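Local coordinates for citrate lyase subunit beta-like protein (Mycobacterium tuberculosis H37Rv, PDB 6CHU) that is a magnesium-binding TIM-barrel lyase of the HpcH/HpaI aldolase family, with roles in itaconate dissimilation and leucine catabolism, at residues V138-G143 and S172-A177. Numbering follows the deposited sequence.
Sequences VGMMWG and STILLA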
ATOM      1  N   VAL A 138      15.476  10.016 -12.485  1.00 19.79           N
ATOM      2  CA  VAL A 138      16.557   9.085 -12.183  1.00 20.74           C
ATOM      3  C   VAL A 138      16.479   8.542 -10.766  1.00 19.97           C
ATOM      4  O   VAL A 138      17.206   7.586 -10.449  1.00 19.95           O
ATOM      5  CB  VAL A 138      17.948   9.713 -12.436  1.00 23.62           C
ATOM      6  CG1 VAL A 138      18.097  10.109 -13.910  1.00 23.07           C
ATOM      7  CG2 VAL A 138      18.200  10.915 -11.509  1.00 20.56           C
ATOM      8  N   GLY A 139      15.618   9.088  -9.917  1.00 21.11           N
ATOM      9  CA  GLY A 139      15.465   8.589  -8.561  1.00 21.62           C
ATOM     10  C   GLY A 139      14.158   9.039  -7.956  1.00 21.60           C
ATOM     11  O   GLY A 139      13.558  10.031  -8.387  1.00 19.33           O
ATOM     12  N   MET A 140      13.717   8.290  -6.938  1.00 17.50           N
ATOM     13  CA  MET A 140      12.551   8.635  -6.138  1.00 18.55           C
ATOM     14  C   MET A 140      12.974   8.703  -4.681  1.00 17.18           C
ATOM     15  O   MET A 140      13.664   7.799  -4.192  1.00 18.66           O
ATOM     16  CB  MET A 140      11.425   7.608  -6.277  1.00 19.30           C
ATOM     17  CG  MET A 140      10.949   7.328  -7.707  1.00 20.12           C
ATOM     18  SD  MET A 140       9.934   8.692  -8.313  1.00 20.37           S
ATOM     19  CE  MET A 140       8.450   8.472  -7.332  1.00 21.56           C
ATOM     20  N   MET A 141      12.552   9.760  -4.004  1.00 19.57           N
ATOM     21  CA  MET A 141      12.713   9.923  -2.568  1.00 18.17           C
ATOM     22  C   MET A 141      11.334  10.130  -1.960  1.00 17.84           C
ATOM     23  O   MET A 141      10.378  10.499  -2.651  1.00 18.79           O
ATOM     24  CB  MET A 141      13.635  11.119  -2.256  1.00 16.64           C
ATOM     25  CG  MET A 141      14.048  11.255  -0.804  1.00 19.96           C
ATOM     26  SD  MET A 141      15.071  12.731  -0.642  1.00 23.86           S
ATOM     27  CE  MET A 141      15.079  12.876   1.145  1.00 26.99           C
ATOM     28  N   TRP A 142      11.219   9.913  -0.652  1.00 19.94           N
ATOM     29  CA  TRP A 142       9.989  10.273   0.028  1.00 19.79           C
ATOM     30  C   TRP A 142      10.318  11.119   1.248  1.00 19.41           C
ATOM     31  O   TRP A 142      11.455  11.142   1.732  1.00 20.24           O
ATOM     32  CB  TRP A 142       9.156   9.034   0.403  1.00 18.91           C
ATOM     33  CG  TRP A 142       9.717   8.233   1.536  1.00 16.70           C
ATOM     34  CD1 TRP A 142      10.837   7.455   1.524  1.00 18.60           C
ATOM     35  CD2 TRP A 142       9.166   8.132   2.847  1.00 18.57           C
ATOM     36  NE1 TRP A 142      11.024   6.870   2.761  1.00 19.98           N
ATOM     37  CE2 TRP A 142      10.011   7.274   3.593  1.00 20.23           C
ATOM     38  CE3 TRP A 142       8.036   8.679   3.465  1.00 19.69           C
ATOM     39  CZ2 TRP A 142       9.770   6.961   4.927  1.00 20.94           C
ATOM     40  CZ3 TRP A 142       7.786   8.359   4.796  1.00 19.08           C
ATOM     41  CH2 TRP A 142       8.651   7.503   5.514  1.00 22.63           C
ATOM     42  N   GLY A 143       9.321  11.878   1.703  1.00 17.05           N
ATOM     43  CA  GLY A 143       9.519  12.756   2.847  1.00 21.38           C
ATOM     44  C   GLY A 143       8.381  12.667   3.842  1.00 21.27           C
ATOM     45  O   GLY A 143       7.249  13.047   3.528  1.00 22.54           O
ATOM     46  N   SER A 172       7.059   2.280   1.157  1.00 16.76           N
ATOM     47  CA  SER A 172       6.995   1.125   0.263  1.00 18.22           C
ATOM     48  C   SER A 172       6.553   1.525  -1.137  1.00 17.93           C
ATOM     49  O   SER A 172       7.073   1.002  -2.134  1.00 19.10           O
ATOM     50  CB  SER A 172       6.048   0.064   0.834  1.00 19.09           C
ATOM     51  OG  SER A 172       6.539  -0.449   2.065  1.00 19.76           O
ATOM     52  N   THR A 173       5.574   2.430  -1.237  1.00 16.58           N
ATOM     53  CA  THR A 173       5.123   2.897  -2.547  1.00 18.48           C
ATOM     54  C   THR A 173       6.285   3.450  -3.368  1.00 16.45           C
ATOM     55  O   THR A 173       6.434   3.132  -4.556  1.00 18.48           O
ATOM     56  CB  THR A 173       4.032   3.959  -2.373  1.00 18.17           C
ATOM     57  OG1 THR A 173       2.895   3.374  -1.722  1.00 20.18           O
ATOM     58  CG2 THR A 173       3.601   4.520  -3.729  1.00 18.07           C
ATOM     59  N   ILE A 174       7.121   4.280  -2.750  1.00 17.16           N
ATOM     60  CA  ILE A 174       8.215   4.934  -3.470  1.00 19.26           C
ATOM     61  C   ILE A 174       9.311   3.939  -3.827  1.00 18.06           C
ATOM     62  O   ILE A 174       9.886   3.999  -4.920  1.00 19.01           O
ATOM     63  CB  ILE A 174       8.749   6.119  -2.635  1.00 20.41           C
ATOM     64  CG1 ILE A 174       8.127   7.410  -3.150  1.00 21.47           C
ATOM     65  CG2 ILE A 174      10.290   6.204  -2.636  1.00 24.36           C
ATOM     66  CD1 ILE A 174       6.658   7.417  -3.066  1.00 23.55           C
ATOM     67  N   LEU A 175       9.620   3.012  -2.920  1.00 18.71           N
ATOM     68  CA  LEU A 175      10.616   1.985  -3.222  1.00 17.81           C
ATOM     69  C   LEU A 175      10.183   1.145  -4.421  1.00 18.03           C
ATOM     70  O   LEU A 175      10.970   0.884  -5.343  1.00 21.45           O
ATOM     71  CB  LEU A 175      10.818   1.102  -1.995  1.00 18.32           C
ATOM     72  CG  LEU A 175      11.708  -0.120  -2.207  1.00 21.72           C
ATOM     73  CD1 LEU A 175      13.104   0.315  -2.648  1.00 20.91           C
ATOM     74  CD2 LEU A 175      11.772  -0.985  -0.936  1.00 20.55           C
ATOM     75  N   LEU A 176       8.917   0.737  -4.436  1.00 19.37           N
ATOM     76  CA  LEU A 176       8.427  -0.099  -5.526  1.00 17.51           C
ATOM     77  C   LEU A 176       8.353   0.677  -6.839  1.00 15.69           C
ATOM     78  O   LEU A 176       8.732   0.157  -7.899  1.00 18.96           O
ATOM     79  CB  LEU A 176       7.062  -0.674  -5.147  1.00 17.07           C
ATOM     80  CG  LEU A 176       7.087  -1.697  -4.005  1.00 18.96           C
ATOM     81  CD1 LEU A 176       5.663  -1.879  -3.460  1.00 18.53           C
ATOM     82  CD2 LEU A 176       7.652  -3.028  -4.478  1.00 22.46           C
ATOM     83  N   ALA A 177       7.854   1.911  -6.796  1.00 16.55           N
ATOM     84  CA  ALA A 177       7.762   2.701  -8.023  1.00 17.95           C
ATOM     85  C   ALA A 177       9.146   2.978  -8.601  1.00 16.72           C
ATOM     86  O   ALA A 177       9.357   2.851  -9.812  1.00 17.81           O
ATOM     87  CB  ALA A 177       7.019   4.009  -7.751  1.00 18.50           C
TER
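I174 carries the helix side of this buried apolar contact, set between M140 and W142 of the strand. Its CG2 branch lies 4.1 Å from M140 CB. Its CG1 meets W142 CB at 4.0 Å. Thus one branched side chain touches two successive outward residues of the strand.

The same two branches rest against the strand backbone. I174 CG1 is 3.9 Å from M141 O, and I174 CG2 is 4.0 Å from M140 O. These are van der Waals contacts.

M140 extends the contact along the helix. Its chain bends at chi2 and chi3, which brings CE to 4.7 Å from A177 CB. I131 and A132 of helix 128-133 also pack on M140.

W142 touches I174 mainly through its CB. With chi1 73°, CG sits between the backbone N and the carbonyl carbon, and the indole leads away from I174. I174 CG2 approaches the ring obliquely. The indole N-H is satisfied elsewhere: NE1 hydrogen-bonds D187 OD1. The ring also packs edge-to-face with Y163. Together these probably limit its rotation; A167 and R171 of helix 165-180 pack against it.

M141 points its side chain to the other side of the strand, into the barrel. It lies about 6 Å from the side chain of R72, a substrate-binding residue, and about 4 Å from a bound acetate.

The strand and helix segments run antiparallel, at 174°, with axes 8.0 Å apart. Strand 137-142 pairs in parallel with strands 114-119 and 184-187, and the chain returns to strand 184-187 through helices 144-151 and 165-180. This is a beta-alpha-beta crossover of the TIM barrel, with outward strand residues packed under the helix and M141 facing the active site.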